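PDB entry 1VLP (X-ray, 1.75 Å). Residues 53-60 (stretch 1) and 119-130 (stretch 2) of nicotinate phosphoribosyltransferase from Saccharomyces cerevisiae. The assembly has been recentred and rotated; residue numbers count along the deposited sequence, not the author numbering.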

# COMPACT_ATOMS: atom_id res chain seq x y z
N SER A 53 -9.43 -16.96 7.05
CA SER A 53 -8.82 -18.04 7.86
C SER A 53 -9.25 -19.45 7.48
O SER A 53 -8.68 -20.45 7.93
CB SER A 53 -9.04 -17.82 9.36
OG SER A 53 -10.40 -17.69 9.66
N GLN A 54 -10.26 -19.56 6.64
CA GLN A 54 -10.57 -20.87 6.07
C GLN A 54 -9.63 -21.26 4.92
O GLN A 54 -9.69 -22.40 4.45
CB GLN A 54 -12.00 -20.94 5.59
CG GLN A 54 -13.06 -20.95 6.73
CD GLN A 54 -12.95 -22.15 7.67
OE1 GLN A 54 -13.09 -23.31 7.26
NE2 GLN A 54 -12.72 -21.87 8.95
N LEU A 55 -8.82 -20.33 4.44
CA LEU A 55 -7.83 -20.61 3.42
C LEU A 55 -6.52 -20.95 4.12
O LEU A 55 -6.01 -20.18 4.92
CB LEU A 55 -7.63 -19.42 2.51
CG LEU A 55 -8.86 -18.93 1.69
CD1 LEU A 55 -8.46 -17.94 0.59
CD2 LEU A 55 -9.70 -20.08 1.12
N THR A 56 -5.96 -22.12 3.81
CA THR A 56 -4.87 -22.69 4.55
C THR A 56 -3.70 -23.09 3.65
O THR A 56 -3.85 -23.16 2.44
CB THR A 56 -5.32 -23.95 5.33
OG1 THR A 56 -5.60 -25.07 4.44
CG2 THR A 56 -6.52 -23.64 6.18
N PHE A 57 -2.58 -23.39 4.29
CA PHE A 57 -1.35 -23.72 3.59
C PHE A 57 -0.93 -25.18 3.75
O PHE A 57 -1.34 -25.87 4.69
CB PHE A 57 -0.23 -22.79 4.09
CG PHE A 57 -0.38 -21.38 3.57
CD1 PHE A 57 -1.23 -20.47 4.21
CD2 PHE A 57 0.25 -20.99 2.39
CE1 PHE A 57 -1.41 -19.18 3.67
CE2 PHE A 57 0.09 -19.75 1.89
CZ PHE A 57 -0.75 -18.82 2.55
N ASN A 58 -0.07 -25.59 2.84
CA ASN A 58 0.52 -26.92 2.89
C ASN A 58 2.02 -26.85 3.08
O ASN A 58 2.62 -25.75 3.02
CB ASN A 58 0.12 -27.77 1.67
CG ASN A 58 0.45 -27.15 0.34
OD1 ASN A 58 1.40 -26.38 0.17
ND2 ASN A 58 -0.38 -27.48 -0.65
N LYS A 59 2.64 -28.02 3.27
CA LYS A 59 4.07 -28.06 3.51
C LYS A 59 4.86 -27.57 2.32
O LYS A 59 5.86 -26.88 2.49
CB LYS A 59 4.52 -29.48 3.90
CG LYS A 59 4.20 -29.82 5.35
N GLU A 60 4.40 -27.89 1.13
CA GLU A 60 5.10 -27.42 -0.08
C GLU A 60 5.20 -25.89 -0.12
O GLU A 60 6.29 -25.33 -0.31
CB GLU A 60 4.37 -27.86 -1.34
CG GLU A 60 5.27 -27.84 -2.59
CD GLU A 60 4.61 -28.47 -3.83
OE1 GLU A 60 3.41 -28.87 -3.77
OE2 GLU A 60 5.31 -28.57 -4.86
N GLU A 119 0.14 -26.69 12.37
CA GLU A 119 -0.92 -27.56 11.88
C GLU A 119 -2.23 -27.23 12.58
O GLU A 119 -2.30 -27.12 13.83
CB GLU A 119 -0.56 -29.01 12.13
CG GLU A 119 -1.28 -29.95 11.20
CD GLU A 119 -0.69 -31.32 11.21
OE1 GLU A 119 0.17 -31.60 12.08
OE2 GLU A 119 -1.09 -32.12 10.34
N ILE A 120 -3.27 -27.11 11.78
CA ILE A 120 -4.54 -26.60 12.26
C ILE A 120 -5.31 -27.73 12.99
O ILE A 120 -5.52 -28.81 12.45
CB ILE A 120 -5.35 -26.00 11.09
CG1 ILE A 120 -4.68 -24.71 10.58
CG2 ILE A 120 -6.84 -25.75 11.46
CD1 ILE A 120 -5.16 -24.38 9.17
N GLU A 121 -5.72 -27.46 14.22
CA GLU A 121 -6.53 -28.40 14.96
C GLU A 121 -7.77 -28.76 14.18
O GLU A 121 -8.49 -27.89 13.71
CB GLU A 121 -6.89 -27.87 16.36
CG GLU A 121 -5.70 -27.81 17.31
CD GLU A 121 -6.11 -27.94 18.79
OE1 GLU A 121 -7.30 -28.23 19.05
OE2 GLU A 121 -5.23 -27.79 19.67
N GLY A 122 -7.96 -30.07 14.00
CA GLY A 122 -9.09 -30.61 13.26
C GLY A 122 -8.91 -30.58 11.76
O GLY A 122 -9.82 -30.96 11.02
N LYS A 123 -7.75 -30.11 11.30
CA LYS A 123 -7.46 -30.07 9.84
C LYS A 123 -6.04 -30.55 9.58
O LYS A 123 -5.19 -29.82 9.05
CB LYS A 123 -7.72 -28.69 9.25
CG LYS A 123 -9.12 -28.16 9.40
CD LYS A 123 -9.30 -26.88 8.61
CE LYS A 123 -10.71 -26.40 8.63
NZ LYS A 123 -10.93 -25.03 8.08
N PRO A 124 -5.78 -31.82 9.95
CA PRO A 124 -4.39 -32.27 9.78
C PRO A 124 -3.91 -32.22 8.32
O PRO A 124 -4.69 -32.45 7.42
CB PRO A 124 -4.36 -33.68 10.42
CG PRO A 124 -5.77 -34.17 10.36
CD PRO A 124 -6.65 -32.89 10.51
N THR A 125 -2.65 -31.84 8.13
CA THR A 125 -1.97 -31.60 6.83
C THR A 125 -2.18 -30.16 6.33
O THR A 125 -1.66 -29.77 5.29
CB THR A 125 -2.32 -32.66 5.70
OG1 THR A 125 -3.62 -32.40 5.16
CG2 THR A 125 -2.20 -34.12 6.20
N HIS A 126 -2.97 -29.38 7.08
CA HIS A 126 -3.23 -28.02 6.73
C HIS A 126 -2.67 -27.14 7.82
O HIS A 126 -2.75 -27.45 9.01
CB HIS A 126 -4.72 -27.78 6.51
CG HIS A 126 -5.30 -28.71 5.50
ND1 HIS A 126 -5.21 -28.47 4.14
CD2 HIS A 126 -5.90 -29.91 5.64
CE1 HIS A 126 -5.78 -29.48 3.49
NE2 HIS A 126 -6.20 -30.36 4.37
N TYR A 127 -2.13 -26.01 7.39
CA TYR A 127 -1.32 -25.16 8.26
C TYR A 127 -1.71 -23.71 8.19
O TYR A 127 -2.06 -23.18 7.09
CB TYR A 127 0.16 -25.25 7.83
CG TYR A 127 0.77 -26.61 8.07
CD1 TYR A 127 0.63 -27.65 7.13
CD2 TYR A 127 1.44 -26.86 9.25
CE1 TYR A 127 1.18 -28.91 7.38
CE2 TYR A 127 2.00 -28.10 9.49
CZ TYR A 127 1.86 -29.13 8.55
OH TYR A 127 2.39 -30.37 8.84
N LYS A 128 -1.59 -23.05 9.35
CA LYS A 128 -1.62 -21.61 9.42
C LYS A 128 -0.19 -21.06 9.58
O LYS A 128 0.65 -21.69 10.22
CB LYS A 128 -2.53 -21.05 10.53
CG LYS A 128 -2.23 -21.52 11.96
CD LYS A 128 -3.14 -20.82 12.99
N LEU A 129 0.05 -19.91 8.98
CA LEU A 129 1.33 -19.21 9.07
C LEU A 129 1.35 -18.23 10.22
O LEU A 129 0.34 -17.58 10.52
CB LEU A 129 1.66 -18.44 7.78
CG LEU A 129 1.41 -19.13 6.45
CD1 LEU A 129 1.89 -18.25 5.34
CD2 LEU A 129 2.06 -20.49 6.43
N LYS A 130 2.49 -18.16 10.89
CA LYS A 130 2.74 -17.16 11.90
C LYS A 130 3.99 -16.40 11.47
O LYS A 130 5.05 -16.99 11.33
CB LYS A 130 2.92 -17.80 13.27
CG LYS A 130 2.99 -16.78 14.37
CD LYS A 130 2.97 -17.42 15.77
CE LYS A 130 3.63 -16.51 16.78
NZ LYS A 130 3.57 -17.07 18.17
O HOH W 1 -9.00 -23.09 8.89
O HOH W 2 -4.22 -26.42 2.51
O HOH W 3 0.79 -30.22 3.94

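The backbone hydrogen bonds fix the register of this contact. Phe 57 N donates to Tyr 127 O at 2.9 Å with an N-H...acceptor angle of 163°, and Tyr 127 N donates to Phe 57 O at 2.8 Å with a more bent angle of 138°. These reciprocal bonds, with Phe 57 CA 4.9 Å from Tyr 127 CA, define an antiparallel hydrogen-bonded pair. It is a single bridge; the next CA atoms in register, those of Asn 58 and His 126, lie 5.5 Å apart. Phe 57 O also receives a CA-H...O contact from His 126, with CA to O at 3.5 Å and an angle at H of 139°, so this carbonyl is approached by both a backbone N-H and a CA-H.

Apolar packing accompanies the bridge. Phe 57, with chi1 at -73°, presents one ring face to Leu 129, whose CA-to-CB bond points toward stretch 1. Leu 129 CD1 sits 3.8 Å from the centroid of the Phe 57 ring and only 12° off the ring normal, which identifies a CH-pi contact over the face; the closest atoms of the pair are Phe 57 CD1 and Leu 129 CG, at 3.7 Å. The bridged pair also meets through its side chains, Phe 57 CB lying 4.5 Å from Tyr 127 CB. Beyond it, Lys 59 CG comes within 3.8 Å of Tyr 127 CE1, although Lys 59 is not modelled past CG. At the other end, Thr 56 CG2 packs against Ile 120 CD1 at 3.4 Å.

A direct side-chain hydrogen bond joins Lys 123 to Gln 54. Lys 123, extended with chi2 to chi4 all t, brings NZ to within 2.9 Å of Gln 54 OE1 and donates to it. The CA-to-CB bond of Gln 54 points away from stretch 2, yet its m, m conformation brings the amide end back within reach.

Waters extend these links. Water 1 accepts from Lys 123 NZ at 2.9 Å and donates to Ser 53 O at 2.8 Å, giving the ammonium group a second connection to stretch 1. Water 2 lies 2.7 Å from Thr 56 OG1 and 2.8 Å from His 126 ND1, joining two atoms that are themselves 3.4 Å apart; its bond to Thr 56 O, at 3.3 Å, is weak. Water 3 accepts from Lys 59 N at 3.0 Å and donates to Thr 125 O at 2.8 Å, connecting the start of the helix to the corner before the strand.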